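Local coordinates for glucose import ATP-binding protein GlcV (Sulfolobus solfataricus, PDB 1OXX), which hydrolyses ATP to power glucose uptake, as the energy-coupling subunit of the GlcSTUV ABC transporter, at residues 96-99 with 100-103; 111-114 with 115-118. The protein carries 1 engineered substitution. All blocks are in the same frame, centred on the assembly; numbering follows the deposited sequence.

Contact 1: residues 96-99 with 100-103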
loop_
_atom_site.group_PDB
_atom_site.type_symbol
_atom_site.label_atom_id
_atom_site.label_comp_id
_atom_site.label_asym_id
_atom_site.label_seq_id
_atom_site.Cartn_x
_atom_site.Cartn_y
_atom_site.Cartn_z
ATOM N N ASN A 96 18.449 21.481 -12.224
ATOM C CA ASN A 96 19.627 22.323 -12.377
ATOM C C ASN A 96 20.317 22.684 -11.069
ATOM O O ASN A 96 21.026 23.695 -10.971
ATOM C CB ASN A 96 19.307 23.591 -13.148
ATOM C CG ASN A 96 20.542 24.198 -13.754
ATOM O OD1 ASN A 96 21.513 23.483 -14.044
ATOM N ND2 ASN A 96 20.535 25.517 -13.942
ATOM N N LEU A 97 20.102 21.849 -10.065
ATOM C CA LEU A 97 20.849 21.946 -8.814
ATOM C C LEU A 97 21.606 20.623 -8.691
ATOM O O LEU A 97 21.082 19.565 -9.055
ATOM C CB LEU A 97 19.923 22.149 -7.605
ATOM C CG LEU A 97 19.258 23.520 -7.388
ATOM C CD1 LEU A 97 18.549 23.531 -6.039
ATOM C CD2 LEU A 97 20.247 24.674 -7.516
ATOM N N THR A 98 22.836 20.662 -8.193
ATOM C CA THR A 98 23.553 19.424 -7.996
ATOM C C THR A 98 22.892 18.648 -6.862
ATOM O O THR A 98 22.012 19.162 -6.160
ATOM C CB THR A 98 25.000 19.673 -7.594
ATOM O OG1 THR A 98 25.022 20.440 -6.373
ATOM C CG2 THR A 98 25.739 20.505 -8.623
ATOM N N ALA A 99 23.328 17.420 -6.642
ATOM C CA ALA A 99 22.808 16.646 -5.527
ATOM C C ALA A 99 23.032 17.417 -4.216
ATOM O O ALA A 99 22.138 17.498 -3.381
ATOM C CB ALA A 99 23.454 15.266 -5.497
ATOM N N PHE A 100 24.221 17.982 -4.020
ATOM C CA PHE A 100 24.499 18.759 -2.820
ATOM C C PHE A 100 23.490 19.888 -2.682
ATOM O O PHE A 100 22.940 20.101 -1.633
ATOM C CB PHE A 100 25.909 19.382 -2.871
ATOM C CG PHE A 100 26.255 20.216 -1.661
ATOM C CD1 PHE A 100 26.866 19.653 -0.577
ATOM C CD2 PHE A 100 25.893 21.542 -1.587
ATOM C CE1 PHE A 100 27.167 20.408 0.540
ATOM C CE2 PHE A 100 26.193 22.294 -0.476
ATOM C CZ PHE A 100 26.825 21.721 0.589
ATOM N N GLU A 101 23.299 20.647 -3.751
ATOM C CA GLU A 101 22.412 21.783 -3.729
ATOM C C GLU A 101 20.975 21.364 -3.457
ATOM O O GLU A 101 20.216 22.062 -2.761
ATOM C CB GLU A 101 22.517 22.522 -5.069
ATOM C CG GLU A 101 23.831 23.261 -5.267
ATOM C CD GLU A 101 23.932 23.972 -6.607
ATOM O OE1 GLU A 101 23.697 23.351 -7.663
ATOM O OE2 GLU A 101 24.273 25.185 -6.599
ATOM N N ASN A 102 20.580 20.208 -3.989
ATOM C CA ASN A 102 19.240 19.697 -3.747
ATOM C C ASN A 102 19.046 19.356 -2.272
ATOM O O ASN A 102 17.998 19.636 -1.696
ATOM C CB ASN A 102 18.974 18.455 -4.596
ATOM C CG ASN A 102 18.285 18.780 -5.890
ATOM O OD1 ASN A 102 17.066 19.012 -5.916
ATOM N ND2 ASN A 102 19.046 18.810 -6.984
ATOM N N ILE A 103 20.046 18.730 -1.662
ATOM C CA ILE A 103 19.957 18.332 -0.266
ATOM C C ILE A 103 20.052 19.543 0.668
ATOM O O ILE A 103 19.402 19.578 1.720
ATOM C CB ILE A 103 21.020 17.283 0.053
ATOM C CG1 ILE A 103 20.819 16.033 -0.816
ATOM C CG2 ILE A 103 20.993 16.916 1.539
ATOM C CD1 ILE A 103 22.011 15.040 -0.762
#
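The carboxylate of Glu-101 turns the anti lone pair of OE1, the one away from OE2, to the backbone of Thr-98, whose N lies 2.9 Å from OE1 in a nearly straight bond (167° at the hydrogen). Leu-97 adds an apolar neighbour to the same group, with CD2 3.7 Å from Glu-101 OE1. The amide of Asn-102 adds a further side-chain bond: its ND2 donates to Thr-98 O at 3.1 Å, from above the carbonyl plane rather than onto a lone pair. That oxygen also receives Asn-102 N at 2.8 Å, so one residue grips it with two donors. Asn-102 OD1 meanwhile takes the backbone N of Tyr-94, which fixes how the amide is rotated.

Together Thr-98 and Glu-101 make a capping box. Thr-98 is the N-cap of helix 99-104, and its OG1 accepts from Glu-101 N at 3.1 Å. This short helix, downstream of the inferred ATP contact Gln-89, probably belongs to the helical subdomain of the ABC-ATPase domain. With chi1 at 59° the hydroxyl sits between the backbone N and the carbonyl carbon, which brings it round to that N-H; Glu-101, extended beyond CG, reaches back the other way. Leu-97 crosses the Glu-101 chain at about a right angle, CB against CB at 3.6 Å. Behind the cap, Ala-99 and Ile-103 rest on Val-149 of helix 143-155.

Contact 2: residues 111-114 with 115-118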
loop_
_atom_site.group_PDB
_atom_site.type_symbol
_atom_site.label_atom_id
_atom_site.label_comp_id
_atom_site.label_asym_id
_atom_site.label_seq_id
_atom_site.Cartn_x
_atom_site.Cartn_y
_atom_site.Cartn_z
ATOM N N LYS A 111 18.875 29.342 9.629
ATOM C CA LYS A 111 19.850 30.051 10.442
ATOM C C LYS A 111 21.140 29.279 10.661
ATOM O O LYS A 111 21.751 29.333 11.723
ATOM C CB LYS A 111 19.231 30.449 11.784
ATOM C CG LYS A 111 18.072 31.421 11.642
ATOM C CD LYS A 111 17.521 31.848 12.996
ATOM C CE LYS A 111 16.705 30.742 13.654
ATOM N NZ LYS A 111 17.544 29.595 14.098
ATOM N N MET A 112 21.591 28.607 9.606
ATOM C CA MET A 112 22.823 27.854 9.639
ATOM C C MET A 112 23.886 28.541 8.790
ATOM O O MET A 112 23.585 29.056 7.715
ATOM C CB MET A 112 22.568 26.436 9.116
ATOM C CG MET A 112 21.600 25.666 10.006
ATOM S SD MET A 112 21.092 24.061 9.368
ATOM C CE MET A 112 22.576 23.262 9.242
ATOM N N SER A 113 25.128 28.522 9.249
ATOM C CA SER A 113 26.224 29.065 8.469
ATOM C C SER A 113 26.552 28.136 7.294
ATOM O O SER A 113 26.094 27.002 7.228
ATOM C CB SER A 113 27.473 29.181 9.333
ATOM O OG SER A 113 27.979 27.886 9.653
ATOM N N LYS A 114 27.416 28.604 6.407
ATOM C CA LYS A 114 27.830 27.814 5.265
ATOM C C LYS A 114 28.451 26.486 5.700
ATOM O O LYS A 114 28.149 25.431 5.140
ATOM C CB LYS A 114 28.840 28.608 4.431
ATOM C CG LYS A 114 29.171 27.983 3.086
ATOM C CD LYS A 114 29.917 28.959 2.169
ATOM C CE LYS A 114 29.322 30.382 2.193
ATOM N NZ LYS A 114 27.891 30.480 1.760
ATOM N N GLU A 115 29.318 26.545 6.701
ATOM C CA GLU A 115 30.006 25.348 7.171
ATOM C C GLU A 115 29.022 24.382 7.826
ATOM O O GLU A 115 29.143 23.165 7.697
ATOM C CB GLU A 115 31.132 25.729 8.133
ATOM C CG GLU A 115 32.443 26.013 7.419
ATOM C CD GLU A 115 32.952 24.801 6.659
ATOM O OE1 GLU A 115 32.947 24.821 5.407
ATOM O OE2 GLU A 115 33.344 23.817 7.321
ATOM N N GLU A 116 28.046 24.923 8.542
ATOM C CA GLU A 116 27.048 24.090 9.196
ATOM C C GLU A 116 26.207 23.355 8.163
ATOM O O GLU A 116 25.892 22.184 8.332
ATOM C CB GLU A 116 26.159 24.923 10.108
ATOM C CG GLU A 116 26.886 25.434 11.339
ATOM C CD GLU A 116 26.011 26.312 12.214
ATOM O OE1 GLU A 116 25.934 26.043 13.432
ATOM O OE2 GLU A 116 25.409 27.274 11.696
ATOM N N ILE A 117 25.788 24.064 7.122
ATOM C CA ILE A 117 25.033 23.446 6.043
ATOM C C ILE A 117 25.872 22.339 5.397
ATOM O O ILE A 117 25.381 21.220 5.190
ATOM C CB ILE A 117 24.639 24.525 5.001
ATOM C CG1 ILE A 117 23.593 25.467 5.584
ATOM C CG2 ILE A 117 24.165 23.894 3.696
ATOM C CD1 ILE A 117 23.382 26.691 4.717
ATOM N N ARG A 118 27.143 22.623 5.135
ATOM C CA ARG A 118 27.995 21.659 4.433
ATOM C C ARG A 118 28.164 20.406 5.259
ATOM O O ARG A 118 28.020 19.291 4.760
ATOM C CB ARG A 118 29.359 22.272 4.130
ATOM C CG ARG A 118 30.248 21.305 3.360
ATOM C CD ARG A 118 31.687 21.729 3.250
ATOM N NE ARG A 118 32.288 21.889 4.569
ATOM C CZ ARG A 118 32.604 20.887 5.377
ATOM N NH1 ARG A 118 32.386 19.632 5.004
ATOM N NH2 ARG A 118 33.141 21.136 6.562
HETATM O O HOH W 1 24.185 29.203 13.145
#
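Ser-113 is the last extended residue before helix 114-127, and its carbonyl oxygen closes the first turn by taking the N-H of Ile-117, 3.0 Å from Ile-117 N to Ser-113 O, while Lys-114 O receives Arg-118 N one step on. The side chains of Ser-113 and Glu-116 complete a capping box. Ser-113 OG, placed over the helix start by a chi1 of 69°, accepts from Glu-116 N at 3.2 Å. In return the extended chain of Glu-116 swings back to the loop, where OE2 offers its anti lone pair to Ser-113 N at 2.8 Å, an almost straight bond with 171° at the hydrogen. A water donates to the same OE2 at 2.7 Å and also to Lys-111 O, tying the carboxylate to the loop one residue before Met-112. Two donors thus hold OE2, which probably helps to keep its negative charge close to the N-terminal end of the helix.

Met-112 lies along the flank of this box. Its CB meets Ile-117 CG1 at 3.8 Å, and its chain bends at chi3 so that CE comes to 3.6 Å from Glu-116 O.

On the helix itself, Arg-118 holds Glu-115 side-on. NE goes to OE1 and NH2 to OE2, the latter salt bridge 2.8 Å from Arg-118 NH2 to Glu-115 OE2; both oxygens lie nearly in the guanidinium plane and are met on their syn sides, but the carboxylate is tilted, so the nitrogens approach from out of its plane. Arg-118 NH1 has a second carboxylate in Glu-122, one turn further along.

The contact is at the surface, where the loop after helix 99-104 runs into the first turn of helix 114-127, which goes on to pack against helix 99-104.

In the fold
Contacts 1 and 2 follow one another along the chain, each a capping box at the start of a helix, one opening helix 99-104 and the other helix 114-127. Their centres are 15 Å apart, and they meet where Phe-100 CZ packs 4.0 Å from Arg-118 CA. Further along the second helix, Val-121 touches Phe-100 and Ile-103, joining the helices by apolar packing. Contact 1 is the more buried; contact 2 lies at the surface, its centre about 38 Å from that of the chain, against about 30 Å for contact 1. Both belong to the ABC-ATPase domain but lie away from the ATP-binding residues, following in sequence the inferred nucleotide contact Gln-89, just after strand 84-88.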